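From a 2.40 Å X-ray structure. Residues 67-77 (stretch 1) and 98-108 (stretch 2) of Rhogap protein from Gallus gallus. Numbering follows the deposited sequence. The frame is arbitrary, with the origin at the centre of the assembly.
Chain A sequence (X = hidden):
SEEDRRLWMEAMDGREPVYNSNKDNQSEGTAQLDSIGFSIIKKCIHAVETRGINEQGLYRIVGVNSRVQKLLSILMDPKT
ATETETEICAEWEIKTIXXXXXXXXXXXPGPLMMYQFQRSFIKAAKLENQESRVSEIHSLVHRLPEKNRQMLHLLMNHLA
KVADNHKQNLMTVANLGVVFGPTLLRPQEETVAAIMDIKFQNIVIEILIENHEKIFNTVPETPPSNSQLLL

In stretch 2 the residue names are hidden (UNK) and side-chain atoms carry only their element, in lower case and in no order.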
# COMPACT_ATOMS: atom_id res chain seq x y z
N ARG A 67 8.18 0.49 19.93
CA ARG A 67 8.65 1.70 19.28
C ARG A 67 7.68 2.17 18.22
O ARG A 67 7.52 3.38 18.01
CB ARG A 67 10.03 1.46 18.66
CG ARG A 67 11.05 0.89 19.62
CD ARG A 67 12.45 1.32 19.22
NE ARG A 67 12.62 2.76 19.37
CZ ARG A 67 13.74 3.42 19.07
NH1 ARG A 67 14.80 2.76 18.59
NH2 ARG A 67 13.80 4.73 19.25
N VAL A 68 7.03 1.23 17.55
CA VAL A 68 6.07 1.58 16.51
C VAL A 68 4.96 2.45 17.08
O VAL A 68 4.78 3.60 16.66
CB VAL A 68 5.44 0.32 15.88
CG1 VAL A 68 4.35 0.71 14.89
CG2 VAL A 68 6.51 -0.50 15.18
N GLN A 69 4.23 1.90 18.05
CA GLN A 69 3.12 2.62 18.70
C GLN A 69 3.55 4.00 19.18
O GLN A 69 2.77 4.96 19.11
CB GLN A 69 2.60 1.82 19.90
CG GLN A 69 1.99 0.47 19.55
CD GLN A 69 0.88 0.58 18.53
OE1 GLN A 69 0.11 1.54 18.55
NE2 GLN A 69 0.79 -0.41 17.65
N LYS A 70 4.78 4.10 19.66
CA LYS A 70 5.30 5.37 20.15
C LYS A 70 5.48 6.39 19.04
O LYS A 70 5.25 7.58 19.24
CB LYS A 70 6.62 5.15 20.89
CG LYS A 70 7.14 6.41 21.56
CD LYS A 70 8.40 6.15 22.37
CE LYS A 70 8.92 7.44 23.00
NZ LYS A 70 10.17 7.21 23.78
N LEU A 71 5.92 5.93 17.87
CA LEU A 71 6.10 6.83 16.74
C LEU A 71 4.73 7.27 16.25
O LEU A 71 4.51 8.44 15.94
CB LEU A 71 6.87 6.13 15.60
CG LEU A 71 6.96 6.86 14.25
CD1 LEU A 71 7.54 8.25 14.44
CD2 LEU A 71 7.80 6.05 13.29
N LEU A 72 3.80 6.31 16.21
CA LEU A 72 2.44 6.59 15.78
C LEU A 72 1.81 7.70 16.63
O LEU A 72 1.32 8.69 16.09
CB LEU A 72 1.58 5.33 15.87
CG LEU A 72 1.76 4.36 14.70
CD1 LEU A 72 0.94 3.10 14.92
CD2 LEU A 72 1.33 5.05 13.42
N SER A 73 1.85 7.53 17.95
CA SER A 73 1.29 8.51 18.86
C SER A 73 1.85 9.91 18.61
O SER A 73 1.16 10.91 18.82
CB SER A 73 1.55 8.10 20.31
OG SER A 73 2.94 8.09 20.59
N ILE A 74 3.10 9.98 18.16
CA ILE A 74 3.71 11.27 17.88
C ILE A 74 3.26 11.80 16.52
O ILE A 74 3.21 13.01 16.30
CB ILE A 74 5.25 11.17 17.88
CG1 ILE A 74 5.74 10.71 19.25
CG2 ILE A 74 5.86 12.53 17.53
CD1 ILE A 74 7.24 10.60 19.36
N LEU A 75 2.93 10.88 15.61
CA LEU A 75 2.50 11.25 14.27
C LEU A 75 1.03 11.65 14.21
O LEU A 75 0.59 12.23 13.22
CB LEU A 75 2.74 10.09 13.30
CG LEU A 75 4.19 9.66 13.01
CD1 LEU A 75 4.19 8.43 12.12
CD2 LEU A 75 4.94 10.80 12.35
N MET A 76 0.27 11.36 15.26
CA MET A 76 -1.15 11.69 15.27
C MET A 76 -1.47 13.18 15.43
O MET A 76 -2.36 13.69 14.74
CB MET A 76 -1.86 10.87 16.35
CG MET A 76 -1.62 9.37 16.24
SD MET A 76 -2.11 8.65 14.65
CE MET A 76 -3.01 7.17 15.15
N ASP A 77 -0.78 13.88 16.32
CA ASP A 77 -1.03 15.31 16.52
C ASP A 77 -0.11 15.91 17.59
O ASP A 77 0.47 15.17 18.39
CB ASP A 77 -2.49 15.53 16.95
CG ASP A 77 -2.90 17.00 16.91
OD1 ASP A 77 -3.00 17.56 15.80
OD2 ASP A 77 -3.12 17.59 18.00
N UNK A 98 8.42 1.63 8.70
CA UNK A 98 7.61 0.88 7.73
C UNK A 98 6.49 0.16 8.46
O UNK A 98 5.41 -0.06 7.90
c UNK A 98 8.43 -0.16 6.93
c UNK A 98 9.55 0.52 6.15
o UNK A 98 8.99 -1.13 7.82
N UNK A 99 6.75 -0.23 9.71
CA UNK A 99 5.73 -0.91 10.49
C UNK A 99 4.65 0.09 10.89
O UNK A 99 3.47 -0.26 10.95
c UNK A 99 6.35 -1.57 11.73
o UNK A 99 6.95 -2.81 11.38
N UNK A 100 5.05 1.33 11.14
CA UNK A 100 4.11 2.36 11.51
C UNK A 100 3.12 2.55 10.37
O UNK A 100 1.91 2.64 10.58
c UNK A 100 4.83 3.67 11.79
N UNK A 101 3.66 2.59 9.15
CA UNK A 101 2.84 2.77 7.97
C UNK A 101 1.83 1.63 7.79
O UNK A 101 0.66 1.88 7.49
c UNK A 101 3.74 2.89 6.73
c UNK A 101 2.69 1.76 4.76
c UNK A 101 3.97 3.88 4.45
c UNK A 101 3.05 3.09 5.37
N UNK A 102 2.27 0.39 7.99
CA UNK A 102 1.36 -0.74 7.84
C UNK A 102 0.27 -0.82 8.91
O UNK A 102 -0.89 -1.10 8.61
c UNK A 102 3.60 -3.59 6.42
n UNK A 102 4.42 -5.70 7.48
c UNK A 102 4.18 -4.23 7.67
c UNK A 102 3.16 -2.16 6.67
c UNK A 102 2.15 -2.06 7.80
N UNK A 103 0.63 -0.57 10.17
CA UNK A 103 -0.37 -0.62 11.23
C UNK A 103 -1.40 0.50 11.08
O UNK A 103 -2.58 0.30 11.39
c UNK A 103 0.28 -0.57 12.64
o UNK A 103 0.88 0.71 12.85
c UNK A 103 1.34 -1.65 12.78
N UNK A 104 -0.97 1.67 10.60
CA UNK A 104 -1.89 2.78 10.38
C UNK A 104 -2.95 2.35 9.37
O UNK A 104 -4.12 2.71 9.50
c UNK A 104 -3.77 6.77 9.26
c UNK A 104 -1.16 4.01 9.83
c UNK A 104 -2.30 4.95 7.76
c UNK A 104 -2.85 5.91 9.88
c UNK A 104 -3.95 6.70 7.89
c UNK A 104 -3.22 5.79 7.13
c UNK A 104 -2.10 4.99 9.14
o UNK A 104 -4.87 7.51 7.27
N UNK A 105 -2.53 1.60 8.36
CA UNK A 105 -3.44 1.12 7.33
C UNK A 105 -4.43 0.08 7.86
O UNK A 105 -5.56 -0.00 7.38
c UNK A 105 -1.08 0.85 4.23
c UNK A 105 -3.01 2.41 4.57
c UNK A 105 -2.64 0.54 6.16
c UNK A 105 -1.95 1.56 5.26
N UNK A 106 -4.00 -0.71 8.83
CA UNK A 106 -4.86 -1.72 9.42
C UNK A 106 -5.80 -1.12 10.48
O UNK A 106 -6.74 -1.78 10.93
c UNK A 106 -0.56 -4.97 10.31
n UNK A 106 0.28 -4.92 11.33
c UNK A 106 -2.89 -5.04 9.48
c UNK A 106 -4.01 -2.84 10.02
c UNK A 106 -3.25 -3.65 8.97
n UNK A 106 -0.10 -4.99 9.07
n UNK A 106 -1.87 -4.99 10.53
N UNK A 107 -5.54 0.13 10.85
CA UNK A 107 -6.34 0.84 11.84
C UNK A 107 -7.47 1.66 11.21
O UNK A 107 -8.24 2.30 11.92
c UNK A 107 -4.69 1.16 13.77
c UNK A 107 -5.47 1.80 12.65
s UNK A 107 -3.60 2.37 14.54
c UNK A 107 -4.78 3.63 15.08
N UNK A 108 -7.56 1.66 9.89
CA UNK A 108 -8.61 2.40 9.22
C UNK A 108 -9.93 1.69 9.44
O UNK A 108 -10.00 0.46 9.42
c UNK A 108 -7.07 3.37 7.43
c UNK A 108 -7.32 4.81 7.88
c UNK A 108 -8.30 2.52 7.73
c UNK A 108 -6.75 3.31 5.95

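Position 98 has three side-chain atoms: a carbon carrying one oxygen and one carbon. It does not reach stretch 1. This is Thr-98, and its hydroxyl is hydrogen-bonded elsewhere in the structure.

Position 99 has one carbon and then one oxygen. The carbon, CB, lies 3.6 Å from CG2 of Val-68. This is Ser-99. Its hydroxyl is hydrogen-bonded elsewhere in the structure; its CB packs against Val-68.

Position 100 has a single carbon. That CB is 4.1 Å from CD2 of Leu-71, 4.1 Å from CD2 of Leu-72 and 4.3 Å from CG1 of Val-68. This is Ala-100. With so little side chain, the backbone is reached too: its CA is 3.8 Å from CG1 of Val-68.

Position 101 has four carbons, forked at the second. Its CA-to-CB bond points away from stretch 1, and it makes no contact. This is Leu-101.

Position 102 has four carbons in a row ending in nitrogen. It is out of reach of stretch 1. This is Lys-102.

Position 103 has a carbon carrying one oxygen and one carbon. The oxygen lies 3.2 Å from CD1 of Leu-72 and 4.0 Å from CG1 of Val-68. The branching and elements give Thr-103. Its OG1 donates a hydrogen bond to O of Ala-100, at 3.2 Å, so the hydroxyl is satisfied within its own helix while it packs against apolar neighbours.

Position 104 has one carbon and then a six-carbon ring bearing an oxygen. Its CB is 4.5 Å from CD2 of Leu-72. This is Tyr-104. Its hydroxyl is bonded elsewhere.

Position 105 has four carbons, forked at the second, and no contact. This is Leu-105.

Position 106 has three carbons, a nitrogen, and a carbon carrying two more nitrogens. That guanidinium group identifies Arg-106, which does not touch stretch 1.

Position 107 has two carbons, a sulfur and a last carbon, unbranched. The last carbon is 4.0 Å from CE of Met-76. This is Met-107, so two methionine methyl groups meet.

Position 108 has four carbons, forked at the second, and is out of reach. This is Leu-108.

The contact is a small apolar packing of two helices that cross at -71°, with axes 9.0 Å apart at their closest. The closest CA pair is CA of Val-68 and CA of Ala-100, at 5.4 Å. Around Ala-100, Val-68, Leu-71 and Leu-72 fill the space beside the short side chain. The methionine pair extends the contact. No hydrogen bond joins the stretches, which together bury 367 Å².

Stretch 2 (98-108) TSALKTYLRML
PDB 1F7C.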